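PDB 3FG2: putative rubredoxin reductase from Rhodopseudomonas palustris, which probably passes electrons from NADH through its bound FAD to the ferredoxin that serves the cytochrome P450 CYP199A2. Local coordinates for residues D2-A7 with H101-T106; R28-N33 with E73-R78; S351-C356 with V368-D373; S188-R193 with D327-V332. All coordinates share one frame; numbering follows the deposited sequence.

Contact 1 of 4, residues D2-A7 with H101-T106. With FAD (flavin-adenine dinucleotide), chain B.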
# COMPACT_ATOMS: atom_id res chain seq x y z
N ASP A 2 -3.48 25.50 -19.45
CA ASP A 2 -4.46 25.37 -18.38
C ASP A 2 -4.69 23.92 -17.95
O ASP A 2 -5.16 23.65 -16.84
CB ASP A 2 -5.79 25.96 -18.85
CG ASP A 2 -6.80 26.08 -17.74
OD1 ASP A 2 -8.00 26.24 -18.05
OD2 ASP A 2 -6.39 26.01 -16.56
N THR A 3 -4.35 22.99 -18.85
CA THR A 3 -4.53 21.57 -18.60
C THR A 3 -3.69 20.99 -17.46
O THR A 3 -2.54 21.38 -17.24
CB THR A 3 -4.22 20.77 -19.89
OG1 THR A 3 -5.10 21.20 -20.93
CG2 THR A 3 -4.40 19.28 -19.65
N VAL A 4 -4.30 20.07 -16.72
CA VAL A 4 -3.64 19.38 -15.62
C VAL A 4 -3.47 17.94 -16.05
O VAL A 4 -4.45 17.23 -16.29
CB VAL A 4 -4.48 19.40 -14.32
CG1 VAL A 4 -3.84 18.49 -13.28
CG2 VAL A 4 -4.58 20.82 -13.79
N LEU A 5 -2.22 17.50 -16.16
CA LEU A 5 -1.93 16.14 -16.58
C LEU A 5 -1.60 15.25 -15.39
O LEU A 5 -0.71 15.56 -14.60
CB LEU A 5 -0.76 16.16 -17.57
CG LEU A 5 -1.04 15.74 -19.01
CD1 LEU A 5 -2.36 16.34 -19.49
CD2 LEU A 5 0.12 16.18 -19.90
N ILE A 6 -2.33 14.14 -15.28
CA ILE A 6 -2.10 13.20 -14.19
C ILE A 6 -1.48 11.93 -14.76
O ILE A 6 -2.08 11.26 -15.61
CB ILE A 6 -3.40 12.80 -13.49
CG1 ILE A 6 -4.19 14.05 -13.10
CG2 ILE A 6 -3.08 11.97 -12.26
CD1 ILE A 6 -5.60 13.75 -12.66
N ALA A 7 -0.28 11.61 -14.28
CA ALA A 7 0.46 10.42 -14.71
C ALA A 7 0.28 9.31 -13.69
O ALA A 7 0.91 9.33 -12.63
CB ALA A 7 1.93 10.75 -14.85
N HIS A 101 -0.09 22.15 -15.27
CA HIS A 101 0.46 21.55 -14.06
C HIS A 101 0.46 20.04 -14.24
O HIS A 101 -0.51 19.45 -14.73
CB HIS A 101 -0.35 21.95 -12.83
CG HIS A 101 0.39 21.77 -11.54
ND1 HIS A 101 0.60 20.54 -10.95
CD2 HIS A 101 1.05 22.67 -10.76
CE1 HIS A 101 1.35 20.69 -9.87
NE2 HIS A 101 1.64 21.97 -9.74
N LEU A 102 1.57 19.41 -13.86
CA LEU A 102 1.74 17.97 -13.97
C LEU A 102 1.68 17.28 -12.61
O LEU A 102 2.40 17.66 -11.68
CB LEU A 102 3.08 17.65 -14.64
CG LEU A 102 3.51 16.18 -14.70
CD1 LEU A 102 2.46 15.37 -15.44
CD2 LEU A 102 4.87 16.06 -15.40
N VAL A 103 0.82 16.27 -12.49
CA VAL A 103 0.68 15.52 -11.25
C VAL A 103 1.22 14.10 -11.43
O VAL A 103 0.72 13.33 -12.24
CB VAL A 103 -0.81 15.44 -10.81
CG1 VAL A 103 -0.96 14.48 -9.64
CG2 VAL A 103 -1.30 16.82 -10.41
N LEU A 104 2.26 13.77 -10.66
CA LEU A 104 2.87 12.44 -10.72
C LEU A 104 2.25 11.54 -9.65
O LEU A 104 2.36 11.82 -8.46
CB LEU A 104 4.38 12.53 -10.51
CG LEU A 104 5.12 13.35 -11.57
CD1 LEU A 104 6.61 13.38 -11.27
CD2 LEU A 104 4.85 12.73 -12.95
N ALA A 105 1.60 10.48 -10.11
CA ALA A 105 0.95 9.51 -9.22
C ALA A 105 1.25 8.14 -9.81
O ALA A 105 0.34 7.34 -10.06
CB ALA A 105 -0.55 9.77 -9.19
N THR A 106 2.54 7.90 -10.02
CA THR A 106 3.04 6.67 -10.62
C THR A 106 3.14 5.49 -9.67
O THR A 106 3.48 4.38 -10.09
CB THR A 106 4.44 6.92 -11.23
OG1 THR A 106 5.29 7.50 -10.23
CG2 THR A 106 4.34 7.87 -12.41
PA FAD B . -1.18 2.86 -7.36
O1A FAD B . -0.15 1.78 -7.40
O2A FAD B . -2.46 2.60 -7.02
O5B FAD B . -1.26 3.20 -8.86
C5B FAD B . -0.12 3.60 -9.68
C4B FAD B . -0.65 3.53 -11.13
O4B FAD B . 0.26 4.33 -11.97
C3B FAD B . -0.68 2.12 -11.76
O3B FAD B . -1.85 1.75 -12.42
C2B FAD B . 0.59 2.13 -12.58
O2B FAD B . 0.62 1.16 -13.58
C1B FAD B . 0.53 3.52 -13.16
N9A FAD B . 1.78 4.09 -13.67
C8A FAD B . 3.04 3.91 -13.16
N7A FAD B . 3.97 4.55 -13.85
C5A FAD B . 3.30 5.18 -14.87
C6A FAD B . 3.76 6.04 -15.98
N6A FAD B . 5.02 6.37 -16.18
N1A FAD B . 2.76 6.49 -16.82
C2A FAD B . 1.44 6.16 -16.64
N3A FAD B . 0.93 5.38 -15.65
C4A FAD B . 1.90 4.91 -14.79
N1 FAD B . -3.60 0.09 1.45
C2 FAD B . -4.44 0.20 2.48
O2 FAD B . -4.53 1.21 3.11
N3 FAD B . -5.29 -0.88 2.88
C4 FAD B . -5.28 -2.10 2.22
O4 FAD B . -6.01 -3.00 2.59
C4X FAD B . -4.36 -2.23 1.09
N5 FAD B . -4.31 -3.39 0.40
C5X FAD B . -3.44 -3.48 -0.67
C6 FAD B . -3.41 -4.70 -1.40
C7 FAD B . -2.57 -4.88 -2.49
C7M FAD B . -2.58 -6.20 -3.23
C8 FAD B . -1.69 -3.79 -2.92
C8M FAD B . -0.76 -3.91 -4.10
C9 FAD B . -1.71 -2.57 -2.20
C9A FAD B . -2.57 -2.41 -1.09
N10 FAD B . -2.65 -1.17 -0.32
C10 FAD B . -3.52 -1.07 0.74
C1' FAD B . -1.78 -0.05 -0.74
C2' FAD B . -2.52 0.87 -1.74
O2' FAD B . -2.97 0.08 -2.82
C3' FAD B . -1.55 1.94 -2.20
O3' FAD B . -1.14 2.73 -1.09
C4' FAD B . -2.21 2.83 -3.24
O4' FAD B . -2.64 2.05 -4.38
C5' FAD B . -1.21 3.87 -3.68
O5' FAD B . -1.92 4.75 -4.79
P FAD B . -1.11 5.30 -5.92
O1P FAD B . -2.18 6.10 -6.72
O2P FAD B . 0.01 6.04 -5.53
O3P FAD B . -0.59 4.21 -6.75

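Contact 2 of 4, residues R28-N33 with E73-R78. With FAD (flavin-adenine dinucleotide), chain B.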
# COMPACT_ATOMS: atom_id res chain seq x y z
N ARG A 28 -8.54 21.70 -18.29
CA ARG A 28 -8.64 20.34 -18.84
C ARG A 28 -7.96 19.36 -17.89
O ARG A 28 -7.00 19.72 -17.21
CB ARG A 28 -7.96 20.29 -20.21
CG ARG A 28 -7.94 18.93 -20.88
CD ARG A 28 -6.93 18.94 -22.02
NE ARG A 28 -6.94 17.70 -22.79
CZ ARG A 28 -6.03 17.38 -23.71
NH1 ARG A 28 -5.03 18.21 -23.98
NH2 ARG A 28 -6.13 16.24 -24.37
N ILE A 29 -8.46 18.13 -17.85
CA ILE A 29 -7.88 17.10 -16.98
C ILE A 29 -7.68 15.78 -17.71
O ILE A 29 -8.64 15.09 -18.05
CB ILE A 29 -8.77 16.84 -15.74
CG1 ILE A 29 -8.95 18.13 -14.94
CG2 ILE A 29 -8.15 15.75 -14.88
CD1 ILE A 29 -9.86 17.99 -13.73
N ALA A 30 -6.41 15.44 -17.95
CA ALA A 30 -6.06 14.21 -18.65
C ALA A 30 -5.45 13.21 -17.68
O ALA A 30 -4.47 13.50 -16.99
CB ALA A 30 -5.09 14.51 -19.78
N LEU A 31 -6.03 12.01 -17.63
CA LEU A 31 -5.56 10.97 -16.73
C LEU A 31 -4.86 9.85 -17.51
O LEU A 31 -5.52 9.01 -18.12
CB LEU A 31 -6.74 10.37 -15.96
CG LEU A 31 -6.62 10.03 -14.48
CD1 LEU A 31 -7.71 9.02 -14.12
CD2 LEU A 31 -5.24 9.46 -14.17
N ILE A 32 -3.54 9.84 -17.50
CA ILE A 32 -2.77 8.82 -18.21
C ILE A 32 -2.80 7.49 -17.46
O ILE A 32 -2.27 7.38 -16.35
CB ILE A 32 -1.32 9.27 -18.39
CG1 ILE A 32 -1.31 10.63 -19.08
CG2 ILE A 32 -0.53 8.24 -19.19
CD1 ILE A 32 -0.03 11.42 -18.90
N ASN A 33 -3.41 6.48 -18.07
CA ASN A 33 -3.54 5.16 -17.46
C ASN A 33 -2.81 4.08 -18.26
O ASN A 33 -3.27 3.70 -19.34
CB ASN A 33 -5.04 4.83 -17.34
CG ASN A 33 -5.29 3.50 -16.68
OD1 ASN A 33 -4.50 3.05 -15.85
ND2 ASN A 33 -6.41 2.87 -17.03
N GLU A 73 -10.44 13.30 -19.06
CA GLU A 73 -9.93 12.58 -20.22
C GLU A 73 -9.08 11.37 -19.82
O GLU A 73 -7.95 11.52 -19.34
CB GLU A 73 -9.10 13.53 -21.08
CG GLU A 73 -9.06 13.17 -22.55
CD GLU A 73 -8.19 14.11 -23.35
OE1 GLU A 73 -8.39 15.34 -23.22
OE2 GLU A 73 -7.32 13.61 -24.09
N LEU A 74 -9.63 10.18 -20.02
CA LEU A 74 -8.94 8.94 -19.68
C LEU A 74 -8.12 8.43 -20.86
O LEU A 74 -8.66 7.81 -21.77
CB LEU A 74 -9.94 7.87 -19.26
CG LEU A 74 -9.30 6.67 -18.58
CD1 LEU A 74 -8.62 7.13 -17.30
CD2 LEU A 74 -10.36 5.61 -18.28
N ILE A 75 -6.81 8.67 -20.83
CA ILE A 75 -5.92 8.25 -21.91
C ILE A 75 -5.21 6.93 -21.65
O ILE A 75 -4.40 6.81 -20.73
CB ILE A 75 -4.84 9.32 -22.17
CG1 ILE A 75 -5.48 10.68 -22.43
CG2 ILE A 75 -3.98 8.89 -23.35
CD1 ILE A 75 -4.48 11.79 -22.59
N SER A 76 -5.51 5.93 -22.48
CA SER A 76 -4.89 4.63 -22.35
C SER A 76 -3.46 4.65 -22.91
O SER A 76 -3.23 4.22 -24.04
CB SER A 76 -5.72 3.58 -23.09
OG SER A 76 -5.20 2.28 -22.87
N ASP A 77 -2.52 5.17 -22.12
CA ASP A 77 -1.13 5.25 -22.54
C ASP A 77 -0.19 5.24 -21.33
O ASP A 77 -0.59 4.88 -20.23
CB ASP A 77 -0.90 6.53 -23.35
CG ASP A 77 0.10 6.33 -24.47
OD1 ASP A 77 -0.25 5.63 -25.45
OD2 ASP A 77 1.23 6.86 -24.38
N ARG A 78 1.07 5.64 -21.55
CA ARG A 78 2.07 5.67 -20.49
C ARG A 78 3.08 6.80 -20.72
O ARG A 78 3.53 7.00 -21.84
CB ARG A 78 2.81 4.33 -20.44
CG ARG A 78 3.99 4.29 -19.50
CD ARG A 78 4.83 3.04 -19.72
NE ARG A 78 5.99 2.98 -18.82
CZ ARG A 78 5.92 2.69 -17.52
NH1 ARG A 78 4.75 2.43 -16.96
NH2 ARG A 78 7.03 2.68 -16.79
PA FAD B . -1.18 2.86 -7.36
O1A FAD B . -0.15 1.78 -7.40
O2A FAD B . -2.46 2.60 -7.02
O5B FAD B . -1.26 3.20 -8.86
C5B FAD B . -0.12 3.60 -9.68
C4B FAD B . -0.65 3.53 -11.13
O4B FAD B . 0.26 4.33 -11.97
C3B FAD B . -0.68 2.12 -11.76
O3B FAD B . -1.85 1.75 -12.42
C2B FAD B . 0.59 2.13 -12.58
O2B FAD B . 0.62 1.16 -13.58
C1B FAD B . 0.53 3.52 -13.16
N9A FAD B . 1.78 4.09 -13.67
C8A FAD B . 3.04 3.91 -13.16
N7A FAD B . 3.97 4.55 -13.85
C5A FAD B . 3.30 5.18 -14.87
C6A FAD B . 3.76 6.04 -15.98
N6A FAD B . 5.02 6.37 -16.18
N1A FAD B . 2.76 6.49 -16.82
C2A FAD B . 1.44 6.16 -16.64
N3A FAD B . 0.93 5.38 -15.65
C4A FAD B . 1.90 4.91 -14.79
N1 FAD B . -3.60 0.09 1.45
C2 FAD B . -4.44 0.20 2.48
O2 FAD B . -4.53 1.21 3.11
N3 FAD B . -5.29 -0.88 2.88
C4 FAD B . -5.28 -2.10 2.22
O4 FAD B . -6.01 -3.00 2.59
C4X FAD B . -4.36 -2.23 1.09
N5 FAD B . -4.31 -3.39 0.40
C5X FAD B . -3.44 -3.48 -0.67
C6 FAD B . -3.41 -4.70 -1.40
C7 FAD B . -2.57 -4.88 -2.49
C7M FAD B . -2.58 -6.20 -3.23
C8 FAD B . -1.69 -3.79 -2.92
C8M FAD B . -0.76 -3.91 -4.10
C9 FAD B . -1.71 -2.57 -2.20
C9A FAD B . -2.57 -2.41 -1.09
N10 FAD B . -2.65 -1.17 -0.32
C10 FAD B . -3.52 -1.07 0.74
C1' FAD B . -1.78 -0.05 -0.74
C2' FAD B . -2.52 0.87 -1.74
O2' FAD B . -2.97 0.08 -2.82
C3' FAD B . -1.55 1.94 -2.20
O3' FAD B . -1.14 2.73 -1.09
C4' FAD B . -2.21 2.83 -3.24
O4' FAD B . -2.64 2.05 -4.38
C5' FAD B . -1.21 3.87 -3.68
O5' FAD B . -1.92 4.75 -4.79
P FAD B . -1.11 5.30 -5.92
O1P FAD B . -2.18 6.10 -6.72
O2P FAD B . 0.01 6.04 -5.53
O3P FAD B . -0.59 4.21 -6.75

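Contact 3 of 4, residues S351-C356 with V368-D373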
# COMPACT_ATOMS: atom_id res chain seq x y z
N SER A 351 -9.92 -10.00 20.34
CA SER A 351 -10.38 -8.63 20.18
C SER A 351 -9.61 -7.81 21.19
O SER A 351 -9.85 -7.90 22.40
CB SER A 351 -11.88 -8.49 20.45
OG SER A 351 -12.27 -7.14 20.30
N PHE A 352 -8.66 -7.03 20.70
CA PHE A 352 -7.84 -6.22 21.58
C PHE A 352 -7.10 -5.19 20.75
O PHE A 352 -7.14 -5.22 19.52
CB PHE A 352 -6.82 -7.12 22.28
CG PHE A 352 -5.74 -7.64 21.36
CD1 PHE A 352 -4.59 -6.89 21.14
CD2 PHE A 352 -5.92 -8.83 20.67
CE1 PHE A 352 -3.63 -7.33 20.24
CE2 PHE A 352 -4.96 -9.27 19.76
CZ PHE A 352 -3.82 -8.52 19.54
N SER A 353 -6.41 -4.29 21.44
CA SER A 353 -5.64 -3.26 20.77
C SER A 353 -4.30 -3.07 21.48
O SER A 353 -4.17 -3.30 22.69
CB SER A 353 -6.41 -1.93 20.77
OG SER A 353 -7.62 -2.03 20.03
N ALA A 354 -3.30 -2.67 20.72
CA ALA A 354 -1.99 -2.42 21.29
C ALA A 354 -1.82 -0.90 21.25
O ALA A 354 -1.70 -0.31 20.17
CB ALA A 354 -0.91 -3.10 20.47
N PHE A 355 -1.85 -0.27 22.42
CA PHE A 355 -1.67 1.17 22.49
C PHE A 355 -0.17 1.40 22.56
O PHE A 355 0.48 1.04 23.53
CB PHE A 355 -2.39 1.75 23.71
CG PHE A 355 -3.87 1.92 23.53
CD1 PHE A 355 -4.66 0.83 23.15
CD2 PHE A 355 -4.47 3.15 23.74
CE1 PHE A 355 -6.03 0.98 22.97
CE2 PHE A 355 -5.85 3.31 23.57
CZ PHE A 355 -6.63 2.22 23.18
N CYS A 356 0.37 1.99 21.51
CA CYS A 356 1.80 2.22 21.45
C CYS A 356 2.17 3.63 21.88
O CYS A 356 1.59 4.61 21.40
CB CYS A 356 2.29 1.97 20.03
SG CYS A 356 1.67 0.42 19.37
N VAL A 368 -7.04 -5.17 16.69
CA VAL A 368 -7.43 -6.42 16.04
C VAL A 368 -8.89 -6.68 16.36
O VAL A 368 -9.26 -6.85 17.53
CB VAL A 368 -6.60 -7.62 16.56
CG1 VAL A 368 -7.21 -8.92 16.08
CG2 VAL A 368 -5.17 -7.50 16.07
N ASN A 369 -9.73 -6.70 15.33
CA ASN A 369 -11.17 -6.92 15.49
C ASN A 369 -11.73 -6.06 16.63
O ASN A 369 -12.46 -6.55 17.49
CB ASN A 369 -11.47 -8.39 15.78
CG ASN A 369 -10.84 -9.33 14.77
OD1 ASN A 369 -10.98 -9.15 13.55
ND2 ASN A 369 -10.16 -10.36 15.27
N ARG A 370 -11.39 -4.78 16.63
CA ARG A 370 -11.84 -3.87 17.68
C ARG A 370 -11.99 -2.47 17.10
O ARG A 370 -11.20 -1.57 17.41
CB ARG A 370 -10.82 -3.86 18.82
CG ARG A 370 -11.40 -3.63 20.20
CD ARG A 370 -10.31 -3.75 21.24
NE ARG A 370 -10.82 -4.30 22.50
CZ ARG A 370 -11.41 -3.59 23.45
NH1 ARG A 370 -11.58 -2.28 23.30
NH2 ARG A 370 -11.84 -4.19 24.54
N ALA A 371 -13.00 -2.29 16.26
CA ALA A 371 -13.25 -1.01 15.59
C ALA A 371 -13.39 0.20 16.51
O ALA A 371 -13.04 1.32 16.12
CB ALA A 371 -14.49 -1.13 14.70
N ALA A 372 -13.91 -0.00 17.71
CA ALA A 372 -14.10 1.11 18.64
C ALA A 372 -12.79 1.77 19.06
O ALA A 372 -12.74 2.99 19.19
CB ALA A 372 -14.86 0.63 19.89
N ASP A 373 -11.75 0.98 19.27
CA ASP A 373 -10.46 1.56 19.66
C ASP A 373 -9.86 2.36 18.50
O ASP A 373 -9.19 3.37 18.71
CB ASP A 373 -9.50 0.45 20.12
CG ASP A 373 -9.88 -0.13 21.48
OD1 ASP A 373 -10.84 0.37 22.10
OD2 ASP A 373 -9.23 -1.09 21.94

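Contact 4 of 4, residues S188-R193 with D327-V332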
# COMPACT_ATOMS: atom_id res chain seq x y z
N SER A 188 3.00 -11.53 17.01
CA SER A 188 2.74 -12.72 17.80
C SER A 188 1.32 -13.25 17.57
O SER A 188 1.14 -14.43 17.25
CB SER A 188 2.96 -12.42 19.28
OG SER A 188 2.69 -13.55 20.09
N TYR A 189 0.33 -12.38 17.72
CA TYR A 189 -1.07 -12.78 17.53
C TYR A 189 -1.29 -13.43 16.17
O TYR A 189 -1.87 -14.51 16.06
CB TYR A 189 -2.01 -11.57 17.65
CG TYR A 189 -3.45 -11.89 17.31
CD1 TYR A 189 -4.26 -12.60 18.21
CD2 TYR A 189 -3.99 -11.55 16.07
CE1 TYR A 189 -5.57 -12.97 17.87
CE2 TYR A 189 -5.30 -11.91 15.72
CZ TYR A 189 -6.09 -12.62 16.63
OH TYR A 189 -7.37 -12.98 16.29
N PHE A 190 -0.83 -12.76 15.12
CA PHE A 190 -1.01 -13.28 13.78
C PHE A 190 -0.18 -14.51 13.49
O PHE A 190 -0.54 -15.33 12.64
CB PHE A 190 -0.76 -12.17 12.75
CG PHE A 190 -1.92 -11.24 12.61
CD1 PHE A 190 -1.88 -9.97 13.18
CD2 PHE A 190 -3.08 -11.65 11.96
CE1 PHE A 190 -3.00 -9.13 13.11
CE2 PHE A 190 -4.20 -10.82 11.89
CZ PHE A 190 -4.16 -9.56 12.46
N HIS A 191 0.94 -14.65 14.20
CA HIS A 191 1.77 -15.83 14.01
C HIS A 191 0.96 -17.02 14.53
O HIS A 191 0.94 -18.07 13.91
CB HIS A 191 3.08 -15.72 14.78
CG HIS A 191 3.80 -17.03 14.90
ND1 HIS A 191 3.43 -18.00 15.80
CD2 HIS A 191 4.82 -17.55 14.19
CE1 HIS A 191 4.19 -19.07 15.64
NE2 HIS A 191 5.05 -18.82 14.66
N ASP A 192 0.30 -16.83 15.67
CA ASP A 192 -0.51 -17.88 16.27
C ASP A 192 -1.69 -18.24 15.36
O ASP A 192 -1.91 -19.42 15.05
CB ASP A 192 -1.03 -17.46 17.65
CG ASP A 192 0.06 -17.39 18.71
OD1 ASP A 192 1.14 -17.99 18.52
OD2 ASP A 192 -0.17 -16.75 19.76
N ARG A 193 -2.45 -17.23 14.95
CA ARG A 193 -3.61 -17.45 14.10
C ARG A 193 -3.27 -18.21 12.82
O ARG A 193 -3.93 -19.19 12.48
CB ARG A 193 -4.25 -16.11 13.74
CG ARG A 193 -4.80 -15.38 14.95
CD ARG A 193 -6.01 -16.12 15.52
NE ARG A 193 -7.18 -15.94 14.67
CZ ARG A 193 -8.18 -16.81 14.56
NH1 ARG A 193 -8.14 -17.95 15.25
NH2 ARG A 193 -9.21 -16.55 13.78
N ASP A 327 -9.61 -12.29 10.66
CA ASP A 327 -9.22 -11.18 11.53
C ASP A 327 -9.04 -9.88 10.76
O ASP A 327 -8.61 -9.88 9.61
CB ASP A 327 -7.91 -11.49 12.27
CG ASP A 327 -8.06 -12.60 13.29
OD1 ASP A 327 -8.90 -12.47 14.21
OD2 ASP A 327 -7.32 -13.60 13.19
N LYS A 328 -9.38 -8.77 11.41
CA LYS A 328 -9.23 -7.44 10.82
C LYS A 328 -8.23 -6.67 11.66
O LYS A 328 -8.33 -6.64 12.89
CB LYS A 328 -10.57 -6.70 10.83
CG LYS A 328 -10.44 -5.19 10.62
CD LYS A 328 -10.17 -4.80 9.17
CE LYS A 328 -11.46 -4.77 8.36
NZ LYS A 328 -11.25 -4.32 6.95
N LEU A 329 -7.26 -6.04 10.99
CA LEU A 329 -6.24 -5.26 11.67
C LEU A 329 -6.38 -3.81 11.23
O LEU A 329 -6.39 -3.52 10.03
CB LEU A 329 -4.85 -5.76 11.28
CG LEU A 329 -3.63 -5.46 12.18
CD1 LEU A 329 -2.38 -5.39 11.31
CD2 LEU A 329 -3.79 -4.18 12.95
N GLN A 330 -6.49 -2.91 12.19
CA GLN A 330 -6.58 -1.50 11.88
C GLN A 330 -5.49 -0.77 12.65
O GLN A 330 -5.28 -1.01 13.84
CB GLN A 330 -7.95 -0.95 12.26
CG GLN A 330 -9.07 -1.42 11.36
CD GLN A 330 -10.42 -1.05 11.92
OE1 GLN A 330 -10.79 -1.49 13.01
NE2 GLN A 330 -11.16 -0.23 11.19
N ILE A 331 -4.79 0.12 11.96
CA ILE A 331 -3.72 0.87 12.58
C ILE A 331 -3.94 2.34 12.32
O ILE A 331 -4.23 2.72 11.19
CB ILE A 331 -2.35 0.53 11.98
CG1 ILE A 331 -2.11 -0.98 12.01
CG2 ILE A 331 -1.25 1.24 12.77
CD1 ILE A 331 -0.81 -1.41 11.33
N VAL A 332 -3.82 3.16 13.36
CA VAL A 332 -3.93 4.60 13.19
C VAL A 332 -2.70 5.21 13.86
O VAL A 332 -2.44 4.98 15.05
CB VAL A 332 -5.22 5.18 13.82
CG1 VAL A 332 -5.29 4.84 15.31
CG2 VAL A 332 -5.24 6.69 13.62

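Contact 1 of 4, residues D2-A7 with H101-T106
Leu5 and Val103 meet where strands 4-7 and 101-104 are most firmly joined: Val103 N lies 2.7 Å from Leu5 O, and its N-H points at that oxygen at 179°. The next rung is nearly as good, with Ala7 N 2.8 Å from Val103 O. The strand axes are 4.7 Å apart and diverge by only 17°, which fits a regular parallel ladder. Side chains close over both faces. On the Leu5 and Ala7 face, Leu102 has CG anti to its backbone N (chi1 173°). Its CD1 lies 3.3 Å from Leu5 O and also touches Leu5 CB. On the other face Val4 CG1 meets Val103 CG2 at 4.2 Å, and Val16 and Ala17 of helix 11-22 pack against Ile6. The first rung is slacker, for His101 N stands 3.2 Å from Thr3 O, and the imidazole of His101 turns off from strand 4-7. This is the solvent side, where the chain start at Asp2 is exposed. At the far end Ala105 N binds Ala7 O, and Thr106 O comes 3.1 Å from C8A of the FAD adenine. Five main-chain bonds are thus set within a largely apolar envelope, consistent with a Rossmann-type core whose strand ends carry the cofactor while the opposite end lies nearer solvent.

Contact 2 of 4, residues R28-N33 with E73-R78
The Arg28 guanidinium receives Glu73 at its edge, its planar group turned 28° from the carboxylate. NE and NH2 grip side-on and share one oxygen: OE1 lies 2.8 Å from NE and 2.7 Å from NH2, only 1° out of the guanidinium plane. NH2 uses the syn lone pair of OE1, whereas NE sits 29° out of the carboxylate plane; a weak bond from NH2 to OE2 completes the salt bridge. The second flat group, the guanidinium of Arg78, has one face over the FAD adenine, with N6A 4.0 Å above its centre, and its NH1 forms a salt bridge with Asp34. An alanine at Glu73 would remove the carboxylate and would probably leave the Arg28 guanidinium without its charge partner and free to turn. Next to this pair, at the rim of the sheet, the backbones form a parallel ladder, in which Leu31 N meets Glu73 O at 2.6 Å and Asn33 N meets Ile75 O at 2.9 Å. Leu31 and Leu74 lie side by side, CD1 to CD1 at 3.8 Å, while on the other face Ile75 CD1 touches Ala30 CB. At the end of strand 29-32, Ile32 CG2 stands 3.8 Å from C2A of the adenine. The two strands belong to a beta-alpha-beta unit with helix 64-69; strand 72-75 is outermost in the five-stranded sheet of this chain, strand 29-32 lies inside it beside strand 4-7, helix 11-22 touches Ile29, and strand 88-91 packs on Ile32.

Contact 3 of 4, residues S351-C356 with V368-D373
Arg370 reaches toward strand 351-358, and most of its side chain packs against the strand. CB sits between two serine hydroxyls, 3.9 Å from both Ser351 OG and Ser353 OG. CG leans to Ser351 OG, and CD comes 3.4 Å from Ser353 OG and close to Phe352 CA. The Arg370 chain then bends at chi3 (-147°), placing NE near Phe352 CA; NE is buried without a polar partner in the model. At the tip, Arg370 NH1 forms weak bonds to Asp373 OD1 and Asp373 OD2, each 3.0 Å long, as part of a salt bridge. Ser353 OG gives its hydrogen to OD2 of that carboxylate at 2.7 Å, on the anti lone pair, and Ser351 OG binds Asn369 O from above the carbonyl plane. On the opposite face of the strand Val368 CB lies over a face of the Phe352 ring, and CG2 reaches ring atom CZ at 3.9 Å. Backbone bonds in both directions make Phe352 and Val368 a hydrogen-bonded antiparallel pair. A hydroxyl thus donates to Asp373 and a weakly bonded guanidinium offsets its charge inside the fold, which probably keeps the acid ionised and ties the first turn of helix 371-380, behind N-cap Arg370, to the strand.

Contact 4 of 4, residues S188-R193 with D327-V332
Asp327 OD1 is gripped by two groups, Tyr189 OH at 2.6 Å and, from beyond the two segments, the amide ND2 of Asn369. Tyr189 and Asp327 reach toward each other tip to tip, and the phenol donates its hydrogen from above the carboxylate plane, 49° out of it. The other oxygen has a different partner: Arg193 NE points straight at Asp327 OD2, 2.8 Å away at an N-H...O angle of 179°. This salt bridge uses the syn lone pair, and OD2 lies in the guanidinium plane although the two flat groups are steeply tilted against each other. The Arg193 chain is folded at its second and third torsions, turning NE back to the acid while CG rides 3.4 Å above the Tyr189 ring, toward its rim. Next along the helix, Phe190 supplies the apolar half: its CE2 touches Asp327 CB at 3.8 Å, its CE1 meets Leu329 CG at 3.8 Å, and its ring face takes Tyr189 CD2. An alanine at Asp327 would remove the carboxylate and would probably leave Arg193, already close to the like charge of Arg350, without its counter-ion, and the Tyr189 hydroxyl without its acceptor. The helix and strand run nearly antiparallel, 163° between directions, but their axes stay 11.4 Å apart, so side chains alone bridge them. Such a largely buried acid with a tyrosine and an arginine partner, joining helix 184-196, which follows strand 167-171 of the second parallel sheet, to the antiparallel C-terminal sheet, fits the domain packing of FAD-dependent ferredoxin reductases of the glutathione reductase type.

Overall arrangement
The four contacts form two pairs on opposite sides of the chain's centre. Contacts 1 and 2, with centres about 9 Å apart, share one parallel sheet through neighbouring strands 4-7 and 29-32, and both end at the FAD adenine. Contact 1 is interior and almost wholly apolar beyond its backbone bonds; contact 2 lies at the sheet's outer strand, where exposed charges appear. Contacts 3 and 4, about 10 Å apart between centres, meet through Asn369 and the antiparallel C-terminal sheet, with centres 37 to 41 Å from those of the first pair. Both are buried yet built around acids: contact 3 works within the C-terminal region, contact 4 between that region and the preceding one.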